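PDB 3NNB: alginate lyase from Bacteroides ovatus, which probably depolymerises alginate by beta-elimination, breaking the glycosidic links between its uronic acid units. Local coordinates for residues S209-A212 with A213-Q216; K373-H376 with L377-L381. All coordinates share one frame; numbering follows the deposited sequence. Where two conformers were deposited one is given.

Contacts 1 and 2 are separate helical turns on opposite sides of the chain's centre. Their centres lie 34 Å apart and their nearest atoms about 19 Å apart, so neither touches the other. Contact 1 (209-212 with 213-216) starts the helix that follows helix 189-208. Contact 2 (373-376 with 377-381) spans the last short helix, 375-378, and runs into the C-terminal tail. Both ride on a mainly helical body, in keeping with the six-hairpin clan to which alginate lyases of this kind belong. The bound sodium ion is held by Glu-182, Ser-184 and Phe-187, none of which belongs to either contact.

Contact 1: S209-A212 with A213-Q216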
loop_
_atom_site.group_PDB
_atom_site.type_symbol
_atom_site.label_atom_id
_atom_site.label_comp_id
_atom_site.label_asym_id
_atom_site.label_seq_id
_atom_site.Cartn_x
_atom_site.Cartn_y
_atom_site.Cartn_z
ATOM N N SER A 209 18.590 -9.397 -3.926
ATOM C CA SER A 209 19.333 -8.168 -3.858
ATOM C C SER A 209 19.698 -7.795 -2.445
ATOM O O SER A 209 18.886 -7.915 -1.551
ATOM C CB SER A 209 18.466 -7.035 -4.430
ATOM O OG SER A 209 18.919 -5.757 -4.002
ATOM N N PRO A 210 20.893 -7.250 -2.261
ATOM C CA PRO A 210 21.242 -6.773 -0.921
ATOM C C PRO A 210 20.423 -5.543 -0.463
ATOM O O PRO A 210 20.280 -5.322 0.734
ATOM C CB PRO A 210 22.737 -6.428 -1.024
ATOM C CG PRO A 210 22.990 -6.249 -2.429
ATOM C CD PRO A 210 21.997 -7.114 -3.216
ATOM N N VAL A 211 19.931 -4.754 -1.407
ATOM C CA VAL A 211 19.117 -3.583 -1.080
ATOM C C VAL A 211 17.782 -4.077 -0.554
ATOM O O VAL A 211 17.309 -3.650 0.533
ATOM C CB VAL A 211 18.984 -2.665 -2.310
ATOM C CG1 VAL A 211 18.022 -1.473 -2.018
ATOM C CG2 VAL A 211 20.361 -2.146 -2.748
ATOM N N ALA A 212 17.171 -5.033 -1.264
ATOM C CA ALA A 212 15.904 -5.607 -0.796
ATOM C C ALA A 212 16.085 -6.317 0.547
ATOM O O ALA A 212 15.214 -6.247 1.403
ATOM C CB ALA A 212 15.308 -6.549 -1.848
ATOM N N ALA A 213 17.218 -7.004 0.744
ATOM C CA ALA A 213 17.514 -7.706 1.964
ATOM C C ALA A 213 17.498 -6.780 3.162
ATOM O O ALA A 213 17.086 -7.196 4.259
ATOM C CB ALA A 213 18.911 -8.427 1.864
ATOM N N GLU A 214 17.951 -5.527 2.969
ATOM C CA GLU A 214 17.909 -4.502 4.018
ATOM C C GLU A 214 16.458 -4.306 4.491
ATOM O O GLU A 214 16.187 -4.174 5.699
ATOM C CB GLU A 214 18.506 -3.141 3.551
ATOM C CG GLU A 214 19.916 -3.166 2.883
ATOM C CD GLU A 214 20.322 -1.806 2.274
ATOM O OE1 GLU A 214 19.658 -0.823 2.655
ATOM O OE2 GLU A 214 21.271 -1.712 1.423
ATOM N N GLU A 215 15.517 -4.265 3.550
ATOM C CA GLU A 215 14.099 -4.104 3.900
ATOM C C GLU A 215 13.555 -5.338 4.607
ATOM O O GLU A 215 12.786 -5.258 5.564
ATOM C CB GLU A 215 13.260 -3.812 2.648
ATOM C CG GLU A 215 11.824 -3.348 2.983
ATOM C CD GLU A 215 11.712 -1.875 3.395
ATOM O OE1 GLU A 215 12.660 -1.355 4.045
ATOM O OE2 GLU A 215 10.633 -1.276 3.103
ATOM N N GLN A 216 13.948 -6.510 4.108
ATOM C CA GLN A 216 13.487 -7.764 4.687
ATOM C C GLN A 216 13.870 -7.844 6.172
ATOM O O GLN A 216 13.095 -8.341 6.973
ATOM C CB GLN A 216 14.035 -8.967 3.915
ATOM C CG GLN A 216 13.413 -10.313 4.331
ATOM C CD GLN A 216 14.038 -10.946 5.581
ATOM O OE1 GLN A 216 15.223 -10.749 5.876
ATOM N NE2 GLN A 216 13.208 -11.695 6.350
HETATM O O HOH W 1 22.893 -3.457 1.822
#
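With chi1 at -51°, Glu-214 places CG beside its own backbone N and turns it back along the helix, where CG comes 3.1 Å from Pro-210 O. The chain is extended beyond CG, which lays the carboxylate alongside the preceding turn, OE2 being 4.3 Å from Val-211 CG2. In the same conformer OE1 is bonded by Gly-162 N, tying the first turn to a loop; a water at OE2 sits too close for that bond to be relied on. Glu-214 has a second conformer, so these side-chain contacts hold for one of the two and are less certain than the backbone bonds. The turn itself has a classical N-cap: Ser-209 OG accepts from Val-211 N at 3.0 Å and, more weakly, from Ala-212 N at 3.3 Å, so one hydroxyl serves two amides that precede the regular helical bonds. Pro-210, which has no N-H to satisfy, suits the first helical position. The regular pattern then starts with Ala-213 N to Ser-209 O at 3.0 Å. Glu-214 N reaches Pro-210 O at 3.2 Å and adds a weak bond to Val-211 O. Gln-216 N meets Ala-212 O at 3.0 Å. Glu-215, its chain bent at chi2 (79°), leads away from this turn, packs on Tyr-226 and bonds His-222 ND1 through OE2.

Contact 2: K373-H376 with L377-L381; sequences KRIH and LIYSL
Ile-375 meets Tyr-379 one helical turn later, and its side chain can be followed outward from CB. CG1 lies anti to the backbone N (chi1 -165°) and approaches Tyr-379 CD2 at 3.7 Å, in the plane of the ring, so the contact is made at the edge and not over a face. The chain stays extended, and CD1 at its tip is still 4.1 Å from the same CD2. One face of that ring is met by Ile-378 CG2, 3.8 Å above its centre in one of the two conformers of Ile-378. Trp-345 of helix 336-351 also touches Ile-375. Along the backbone of the same pair, Tyr-379 N donates to Ile-375 O at 3.0 Å with an N-H...O angle of 168°, and Tyr-379 is where the backbone leaves helical geometry. One residue earlier, Arg-374 O accepts from Leu-377 N at 2.9 Å, an i to i+3 link, and only weakly from Ile-378 N. Arg-374 sends its guanidinium out to Asp-36 and Thr-110, while Leu-377 and Ile-378 pack on helix 11-19, joining this C-terminal turn to the N-terminal helices. Directional hold between the two segments therefore comes from backbone amides, whereas the Ile-375 and Tyr-379 pair adds a non-directional apolar contact at the ring's edge.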
loop_
_atom_site.group_PDB
_atom_site.type_symbol
_atom_site.label_atom_id
_atom_site.label_comp_id
_atom_site.label_asym_id
_atom_site.label_seq_id
_atom_site.Cartn_x
_atom_site.Cartn_y
_atom_site.Cartn_z
ATOM N N LYS A 373 -17.488 8.494 -0.553
ATOM C CA LYS A 373 -16.073 8.111 -0.527
ATOM C C LYS A 373 -15.931 6.657 -0.925
ATOM O O LYS A 373 -16.740 5.800 -0.575
ATOM C CB LYS A 373 -15.480 8.306 0.880
ATOM C CG LYS A 373 -15.397 9.768 1.346
ATOM C CD LYS A 373 -14.674 10.686 0.367
ATOM C CE LYS A 373 -14.488 12.103 0.942
ATOM N NZ LYS A 373 -13.814 13.037 -0.016
ATOM N N ARG A 374 -14.908 6.402 -1.721
ATOM C CA ARG A 374 -14.638 5.084 -2.276
ATOM C C ARG A 374 -14.531 3.983 -1.250
ATOM O O ARG A 374 -14.859 2.845 -1.542
ATOM C CB ARG A 374 -13.356 5.137 -3.103
ATOM C CG ARG A 374 -13.191 3.953 -3.999
ATOM C CD ARG A 374 -11.815 3.949 -4.658
ATOM N NE ARG A 374 -11.673 5.096 -5.543
ATOM C CZ ARG A 374 -10.605 5.318 -6.319
ATOM N NH1 ARG A 374 -9.592 4.449 -6.317
ATOM N NH2 ARG A 374 -10.585 6.375 -7.099
ATOM N N ILE A 375 -14.066 4.293 -0.051
ATOM C CA ILE A 375 -13.817 3.279 0.950
ATOM C C ILE A 375 -15.118 2.536 1.330
ATOM O O ILE A 375 -15.082 1.375 1.689
ATOM C CB ILE A 375 -13.087 3.891 2.185
ATOM C CG1 ILE A 375 -12.507 2.797 3.043
ATOM C CG2 ILE A 375 -14.026 4.844 2.935
ATOM C CD1 ILE A 375 -11.354 3.297 3.923
ATOM N N HIS A 376 -16.271 3.180 1.151
ATOM C CA HIS A 376 -17.544 2.512 1.402
ATOM C C HIS A 376 -17.793 1.316 0.477
ATOM O O HIS A 376 -18.502 0.349 0.817
ATOM C CB HIS A 376 -18.710 3.492 1.282
ATOM C CG HIS A 376 -18.769 4.529 2.352
ATOM N ND1 HIS A 376 -19.160 4.246 3.653
ATOM C CD2 HIS A 376 -18.526 5.858 2.307
ATOM C CE1 HIS A 376 -19.179 5.373 4.347
ATOM N NE2 HIS A 376 -18.780 6.360 3.559
ATOM N N LEU A 377 -17.200 1.362 -0.707
ATOM C CA LEU A 377 -17.320 0.301 -1.668
ATOM C C LEU A 377 -16.334 -0.861 -1.397
ATOM O O LEU A 377 -16.657 -2.020 -1.615
ATOM C CB LEU A 377 -17.030 0.853 -3.079
ATOM C CG LEU A 377 -17.908 1.963 -3.659
ATOM C CD1 LEU A 377 -17.397 2.438 -5.022
ATOM C CD2 LEU A 377 -19.414 1.518 -3.754
ATOM N N ILE A 378 -15.147 -0.511 -0.922
ATOM C CA ILE A 378 -14.032 -1.452 -0.810
ATOM C C ILE A 378 -14.085 -2.219 0.501
ATOM O O ILE A 378 -13.734 -3.402 0.547
ATOM C CB ILE A 378 -12.671 -0.707 -0.903
ATOM C CG1 ILE A 378 -12.553 0.008 -2.247
ATOM C CG2 ILE A 378 -11.502 -1.683 -0.683
ATOM C CD1 ILE A 378 -12.831 -0.887 -3.431
ATOM N N TYR A 379 -14.501 -1.553 1.567
ATOM C CA TYR A 379 -14.672 -2.186 2.877
ATOM C C TYR A 379 -16.113 -2.066 3.366
ATOM O O TYR A 379 -16.395 -1.470 4.413
ATOM C CB TYR A 379 -13.701 -1.558 3.876
ATOM C CG TYR A 379 -12.248 -1.775 3.455
ATOM C CD1 TYR A 379 -11.733 -3.055 3.303
ATOM C CD2 TYR A 379 -11.393 -0.701 3.254
ATOM C CE1 TYR A 379 -10.409 -3.256 2.920
ATOM C CE2 TYR A 379 -10.077 -0.899 2.897
ATOM C CZ TYR A 379 -9.593 -2.161 2.714
ATOM O OH TYR A 379 -8.260 -2.340 2.333
ATOM N N SER A 380 -17.026 -2.662 2.581
ATOM C CA SER A 380 -18.443 -2.622 2.852
ATOM C C SER A 380 -18.794 -3.640 3.944
ATOM O O SER A 380 -17.960 -4.472 4.368
ATOM C CB SER A 380 -19.245 -2.950 1.587
ATOM O OG SER A 380 -19.208 -4.351 1.285
ATOM N N LEU A 381 -20.051 -3.560 4.340
ATOM C CA LEU A 381 -20.674 -4.478 5.273
ATOM C C LEU A 381 -21.452 -5.597 4.592
ATOM O O LEU A 381 -22.258 -6.281 5.227
ATOM C CB LEU A 381 -21.554 -3.668 6.214
ATOM C CG LEU A 381 -20.807 -2.699 7.180
ATOM C CD1 LEU A 381 -21.817 -1.928 8.040
ATOM C CD2 LEU A 381 -19.795 -3.364 8.100
#